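Local coordinates for protein phage integrase/site-specific recombinase (PDB 3NRW) that probably binds DNA through this all-helical core-binding domain, the N-terminal part of a tyrosine-type site-specific integrase of a halophilic archaeon, at residues P5-R10 with I93-E98; D14-H19 with K84-Y89. All coordinates share one frame; numbering follows the deposited sequence.

Contact 1 of 2, residues P5-R10 with I93-E98; sequences PSLSPR and IDVVDE
A Schellman motif that ends helix 73-92 forms one side of this contact: V95 N returns to L90 O, D94 N bonds to A91 O, and D94, with its positive phi of 63°, is the C' residue. The other side is the extended lead-in to helix 9-20, whose N-cap is S8, so the contact joins the N-terminal lead-in to the turn after helix 73-92 at the surface of the core-binding domain. Its buried part is apolar. Both V95 methyls face the L7 side chain, which crosses V95 at about a right angle; L7 CD1 lies 3.8 Å from V95 CG2, and L7 CB lies 4.0 Å from V95 CG1. R15 of helix 9-20 also touches L7. The more exposed part is polar and water-bridged, and lies at the P5 ring, which crosses D94 obliquely. R52 NH2 donates hydrogen bonds to both P5 O and D94 O, tying the two backbones together. A water bridges the segments as well, donating a hydrogen bond to V95 O at 2.8 Å and accepting a weak one from L7 N at 3.3 Å. The closest approach nevertheless falls on this exposed side: P5 CG to D94 O, 3.2 Å.

Contact 2 of 2, residues D14-H19 with K84-Y89; sequences DRYLAH and KNWLEY
Helices 9-20 and 73-92 cross almost perpendicularly here, the short segments 14-19 and 84-89 making an angle of 93° with axes 10.5 Å apart, and an aromatic cluster of Y16, H19, W86 and Y89 fills the crossing. All four rings leave their helices with CG anti to the backbone N. H19 and Y89 reach toward each other tip to tip and form a face-to-face stack, centroids 4.2 Å apart and planes 20° from parallel; Y89 CE1 sits over the centre of the imidazole. The extended R15 chain crosses Y89 at about a right angle, with R15 CG 3.6 Å from Y89 OH. Y16 instead slides past Y89 in the opposite direction, its ring oblique to it, and Y89 CD2 meets the ring edge at Y16 CD1, 3.7 Å away. One face of the Y16 ring receives a CH-pi contact from W86 CA, 4.1 Å from the centroid. The indole lies oblique to the same ring, with W86 CD1 3.4 Å from Y16 CB. Cohesion between these segments is therefore mainly aromatic and CH-pi, while polar ends find partners elsewhere or through solvent: W86 NE1 donates a hydrogen bond to A12 O, and a water joins Y16 OH to N85 ND2.

Contacts 1 and 2 lie about 10 Å apart, centre to centre, and both pair the N-terminal region with the C-terminal end of the last long helix: 5-10 and 14-19 belong to or lead into helix 9-20, while 84-89 lies on helix 73-92 and the loop 93-98 comes after that helix. Contact 2 is nested along the chain inside the loop closed by contact 1. R15 is one place where the two contacts touch, since L7 CD1 packs against R15 CD at 3.6 Å and I93 CD1 against R15 NE at 3.7 Å. A second junction brings P9 O to 3.8 Å from W86 CZ2. Together they join the first helix and its lead-in to the last helix and the turn that follows it.

Contact 1 of 2, residues P5-R10 with I93-E98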
loop_
_atom_site.group_PDB
_atom_site.type_symbol
_atom_site.label_atom_id
_atom_site.label_comp_id
_atom_site.label_asym_id
_atom_site.label_seq_id
_atom_site.Cartn_x
_atom_site.Cartn_y
_atom_site.Cartn_z
ATOM N N PRO A 5 -13.593 -9.160 -7.700
ATOM C CA PRO A 5 -12.866 -8.064 -8.350
ATOM C C PRO A 5 -11.348 -8.192 -8.228
ATOM O O PRO A 5 -10.838 -8.801 -7.287
ATOM C CB PRO A 5 -13.411 -6.824 -7.647
ATOM C CG PRO A 5 -13.675 -7.319 -6.270
ATOM C CD PRO A 5 -14.308 -8.679 -6.503
ATOM N N SER A 6 -10.634 -7.615 -9.188
ATOM C CA SER A 6 -9.178 -7.667 -9.202
ATOM C C SER A 6 -8.603 -6.346 -9.700
ATOM O O SER A 6 -9.071 -5.791 -10.696
ATOM C CB SER A 6 -8.714 -8.811 -10.109
ATOM O OG SER A 6 -7.303 -8.931 -10.112
ATOM N N LEU A 7 -7.597 -5.838 -8.992
ATOM C CA LEU A 7 -6.950 -4.590 -9.372
ATOM C C LEU A 7 -5.439 -4.708 -9.284
ATOM O O LEU A 7 -4.899 -5.319 -8.358
ATOM C CB LEU A 7 -7.401 -3.439 -8.467
ATOM C CG LEU A 7 -8.879 -3.043 -8.482
ATOM C CD1 LEU A 7 -9.105 -1.911 -7.486
ATOM C CD2 LEU A 7 -9.286 -2.611 -9.881
ATOM N N SER A 8 -4.768 -4.111 -10.260
ATOM C CA SER A 8 -3.314 -4.108 -10.300
ATOM C C SER A 8 -2.864 -3.092 -9.269
ATOM O O SER A 8 -3.667 -2.290 -8.787
ATOM C CB SER A 8 -2.826 -3.660 -11.676
ATOM O OG SER A 8 -3.183 -2.307 -11.920
ATOM N N PRO A 9 -1.576 -3.120 -8.904
ATOM C CA PRO A 9 -1.090 -2.155 -7.920
ATOM C C PRO A 9 -1.414 -0.717 -8.350
ATOM O O PRO A 9 -1.969 0.059 -7.566
ATOM C CB PRO A 9 0.406 -2.444 -7.878
ATOM C CG PRO A 9 0.434 -3.950 -8.033
ATOM C CD PRO A 9 -0.567 -4.167 -9.162
ATOM N N ARG A 10 -1.100 -0.366 -9.595
ATOM C CA ARG A 10 -1.363 0.989 -10.076
ATOM C C ARG A 10 -2.852 1.341 -10.013
ATOM O O ARG A 10 -3.216 2.417 -9.538
ATOM C CB ARG A 10 -0.836 1.168 -11.507
ATOM C CG ARG A 10 -1.466 0.254 -12.536
ATOM C CD ARG A 10 -0.826 0.450 -13.899
ATOM N NE ARG A 10 -0.776 1.858 -14.287
ATOM C CZ ARG A 10 -0.270 2.291 -15.437
ATOM N NH1 ARG A 10 0.225 1.421 -16.309
ATOM N NH2 ARG A 10 -0.253 3.588 -15.717
ATOM N N ILE A 93 -13.517 -3.305 -0.122
ATOM C CA ILE A 93 -14.099 -3.412 -1.452
ATOM C C ILE A 93 -13.806 -4.732 -2.149
ATOM O O ILE A 93 -13.897 -4.831 -3.371
ATOM C CB ILE A 93 -13.677 -2.243 -2.368
ATOM C CG1 ILE A 93 -12.158 -2.201 -2.524
ATOM C CG2 ILE A 93 -14.190 -0.931 -1.791
ATOM C CD1 ILE A 93 -11.711 -1.190 -3.561
ATOM N N ASP A 94 -13.446 -5.740 -1.362
ATOM C CA ASP A 94 -13.218 -7.082 -1.878
ATOM C C ASP A 94 -12.077 -7.259 -2.885
ATOM O O ASP A 94 -12.086 -8.209 -3.669
ATOM C CB ASP A 94 -14.535 -7.595 -2.489
ATOM C CG ASP A 94 -15.735 -7.351 -1.582
ATOM O OD1 ASP A 94 -15.688 -7.789 -0.410
ATOM O OD2 ASP A 94 -16.724 -6.725 -2.039
ATOM N N VAL A 95 -11.093 -6.364 -2.856
ATOM C CA VAL A 95 -9.959 -6.438 -3.778
ATOM C C VAL A 95 -8.838 -7.331 -3.246
ATOM O O VAL A 95 -8.046 -7.877 -4.017
ATOM C CB VAL A 95 -9.421 -5.024 -4.082
ATOM C CG1 VAL A 95 -8.145 -5.100 -4.911
ATOM C CG2 VAL A 95 -10.480 -4.240 -4.838
ATOM N N VAL A 96 -8.764 -7.473 -1.927
ATOM C CA VAL A 96 -7.761 -8.341 -1.332
ATOM C C VAL A 96 -8.395 -9.134 -0.193
ATOM O O VAL A 96 -9.464 -8.771 0.300
ATOM C CB VAL A 96 -6.552 -7.551 -0.786
ATOM C CG1 VAL A 96 -5.434 -8.514 -0.470
ATOM C CG2 VAL A 96 -6.071 -6.531 -1.810
ATOM N N ASP A 97 -7.741 -10.224 0.201
ATOM C CA ASP A 97 -8.217 -11.083 1.286
ATOM C C ASP A 97 -8.499 -10.253 2.532
ATOM O O ASP A 97 -7.723 -9.368 2.884
ATOM C CB ASP A 97 -7.166 -12.143 1.622
ATOM C CG ASP A 97 -7.033 -13.202 0.545
ATOM O OD1 ASP A 97 -6.057 -13.980 0.604
ATOM O OD2 ASP A 97 -7.903 -13.264 -0.350
ATOM N N GLU A 98 -9.600 -10.554 3.211
ATOM C CA GLU A 98 -9.965 -9.809 4.407
ATOM C C GLU A 98 -8.940 -9.878 5.536
ATOM O O GLU A 98 -8.892 -8.983 6.379
ATOM C CB GLU A 98 -11.330 -10.266 4.930
ATOM C CG GLU A 98 -11.487 -11.771 5.071
ATOM C CD GLU A 98 -12.092 -12.415 3.835
ATOM O OE1 GLU A 98 -11.480 -12.332 2.746
ATOM O OE2 GLU A 98 -13.189 -13.005 3.955
HETATM O O HOH W 1 -6.802 -7.925 -6.538
#

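Contact 2 of 2, residues D14-H19 with K84-Y89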
loop_
_atom_site.group_PDB
_atom_site.type_symbol
_atom_site.label_atom_id
_atom_site.label_comp_id
_atom_site.label_asym_id
_atom_site.label_seq_id
_atom_site.Cartn_x
_atom_site.Cartn_y
_atom_site.Cartn_z
ATOM N N ASP A 14 -4.436 4.292 -7.674
ATOM C CA ASP A 14 -5.253 5.394 -8.198
ATOM C C ASP A 14 -6.640 5.408 -7.555
ATOM O O ASP A 14 -7.174 6.470 -7.231
ATOM C CB ASP A 14 -5.451 5.297 -9.723
ATOM C CG ASP A 14 -4.155 5.426 -10.519
ATOM O OD1 ASP A 14 -3.171 6.003 -10.012
ATOM O OD2 ASP A 14 -4.140 4.959 -11.679
ATOM N N ARG A 15 -7.227 4.229 -7.385
ATOM C CA ARG A 15 -8.562 4.124 -6.804
ATOM C C ARG A 15 -8.589 4.664 -5.383
ATOM O O ARG A 15 -9.504 5.392 -4.999
ATOM C CB ARG A 15 -9.031 2.668 -6.809
ATOM C CG ARG A 15 -10.541 2.512 -6.708
ATOM C CD ARG A 15 -10.917 1.051 -6.583
ATOM N NE ARG A 15 -12.361 0.834 -6.574
ATOM C CZ ARG A 15 -13.104 0.667 -7.664
ATOM N NH1 ARG A 15 -12.546 0.697 -8.868
ATOM N NH2 ARG A 15 -14.405 0.446 -7.548
ATOM N N TYR A 16 -7.571 4.307 -4.607
ATOM C CA TYR A 16 -7.467 4.749 -3.227
ATOM C C TYR A 16 -7.325 6.269 -3.130
ATOM O O TYR A 16 -8.016 6.915 -2.336
ATOM C CB TYR A 16 -6.270 4.060 -2.556
ATOM C CG TYR A 16 -6.036 4.486 -1.125
ATOM C CD1 TYR A 16 -6.989 4.237 -0.135
ATOM C CD2 TYR A 16 -4.864 5.155 -0.761
ATOM C CE1 TYR A 16 -6.782 4.646 1.185
ATOM C CE2 TYR A 16 -4.651 5.567 0.555
ATOM C CZ TYR A 16 -5.612 5.311 1.518
ATOM O OH TYR A 16 -5.417 5.736 2.814
ATOM N N LEU A 17 -6.448 6.850 -3.943
ATOM C CA LEU A 17 -6.247 8.301 -3.899
ATOM C C LEU A 17 -7.532 9.057 -4.243
ATOM O O LEU A 17 -7.855 10.060 -3.605
ATOM C CB LEU A 17 -5.123 8.716 -4.853
ATOM C CG LEU A 17 -3.752 8.100 -4.552
ATOM C CD1 LEU A 17 -2.738 8.667 -5.526
ATOM C CD2 LEU A 17 -3.330 8.388 -3.111
ATOM N N ALA A 18 -8.264 8.570 -5.240
ATOM C CA ALA A 18 -9.520 9.202 -5.639
ATOM C C ALA A 18 -10.522 9.080 -4.495
ATOM O O ALA A 18 -11.280 10.014 -4.210
ATOM C CB ALA A 18 -10.072 8.529 -6.895
ATOM N N HIS A 19 -10.522 7.918 -3.849
ATOM C CA HIS A 19 -11.413 7.638 -2.729
ATOM C C HIS A 19 -11.150 8.546 -1.530
ATOM O O HIS A 19 -12.081 8.939 -0.823
ATOM C CB HIS A 19 -11.284 6.166 -2.309
ATOM C CG HIS A 19 -11.844 5.868 -0.953
ATOM N ND1 HIS A 19 -11.053 5.782 0.174
ATOM C CD2 HIS A 19 -13.113 5.651 -0.540
ATOM C CE1 HIS A 19 -11.815 5.522 1.224
ATOM N NE2 HIS A 19 -13.069 5.439 0.817
ATOM N N LYS A 84 -0.975 0.194 5.260
ATOM C CA LYS A 84 -1.986 -0.496 6.053
ATOM C C LYS A 84 -3.395 0.033 5.760
ATOM O O LYS A 84 -4.323 -0.744 5.534
ATOM C CB LYS A 84 -1.682 -0.334 7.546
ATOM C CG LYS A 84 -2.776 -0.868 8.460
ATOM C CD LYS A 84 -2.764 -2.380 8.511
ATOM C CE LYS A 84 -2.042 -2.882 9.751
ATOM N NZ LYS A 84 -2.833 -2.623 10.988
ATOM N N ASN A 85 -3.555 1.352 5.773
ATOM C CA ASN A 85 -4.862 1.949 5.513
ATOM C C ASN A 85 -5.331 1.640 4.101
ATOM O O ASN A 85 -6.528 1.471 3.845
ATOM C CB ASN A 85 -4.814 3.461 5.717
ATOM C CG ASN A 85 -4.434 3.835 7.127
ATOM O OD1 ASN A 85 -4.644 3.059 8.057
ATOM N ND2 ASN A 85 -3.884 5.027 7.299
ATOM N N TRP A 86 -4.380 1.573 3.180
ATOM C CA TRP A 86 -4.699 1.273 1.795
ATOM C C TRP A 86 -5.281 -0.131 1.699
ATOM O O TRP A 86 -6.334 -0.326 1.089
ATOM C CB TRP A 86 -3.435 1.400 0.951
ATOM C CG TRP A 86 -3.587 1.112 -0.498
ATOM C CD1 TRP A 86 -4.672 1.356 -1.288
ATOM C CD2 TRP A 86 -2.559 0.626 -1.364
ATOM N NE1 TRP A 86 -4.377 1.059 -2.609
ATOM C CE2 TRP A 86 -3.085 0.614 -2.676
ATOM C CE3 TRP A 86 -1.238 0.210 -1.156
ATOM C CZ2 TRP A 86 -2.327 0.198 -3.777
ATOM C CZ3 TRP A 86 -0.485 -0.206 -2.256
ATOM C CH2 TRP A 86 -1.035 -0.205 -3.547
ATOM N N LEU A 87 -4.614 -1.105 2.311
ATOM C CA LEU A 87 -5.101 -2.475 2.273
ATOM C C LEU A 87 -6.455 -2.626 2.967
ATOM O O LEU A 87 -7.262 -3.465 2.567
ATOM C CB LEU A 87 -4.074 -3.429 2.885
ATOM C CG LEU A 87 -2.740 -3.495 2.128
ATOM C CD1 LEU A 87 -1.853 -4.552 2.757
ATOM C CD2 LEU A 87 -2.985 -3.818 0.652
ATOM N N GLU A 88 -6.709 -1.823 3.998
ATOM C CA GLU A 88 -7.999 -1.890 4.691
ATOM C C GLU A 88 -9.092 -1.477 3.712
ATOM O O GLU A 88 -10.162 -2.081 3.674
ATOM C CB GLU A 88 -8.015 -0.963 5.913
ATOM C CG GLU A 88 -6.956 -1.315 6.944
ATOM C CD GLU A 88 -7.107 -0.548 8.247
ATOM O OE1 GLU A 88 -7.471 0.646 8.202
ATOM O OE2 GLU A 88 -6.836 -1.135 9.314
ATOM N N TYR A 89 -8.816 -0.444 2.921
ATOM C CA TYR A 89 -9.769 0.031 1.925
ATOM C C TYR A 89 -10.022 -1.072 0.906
ATOM O O TYR A 89 -11.170 -1.389 0.589
ATOM C CB TYR A 89 -9.231 1.279 1.211
ATOM C CG TYR A 89 -9.993 1.659 -0.038
ATOM C CD1 TYR A 89 -11.351 1.977 0.017
ATOM C CD2 TYR A 89 -9.359 1.694 -1.283
ATOM C CE1 TYR A 89 -12.057 2.319 -1.133
ATOM C CE2 TYR A 89 -10.057 2.033 -2.436
ATOM C CZ TYR A 89 -11.409 2.345 -2.355
ATOM O OH TYR A 89 -12.117 2.676 -3.490
HETATM O O HOH W 2 -3.097 6.728 4.683
#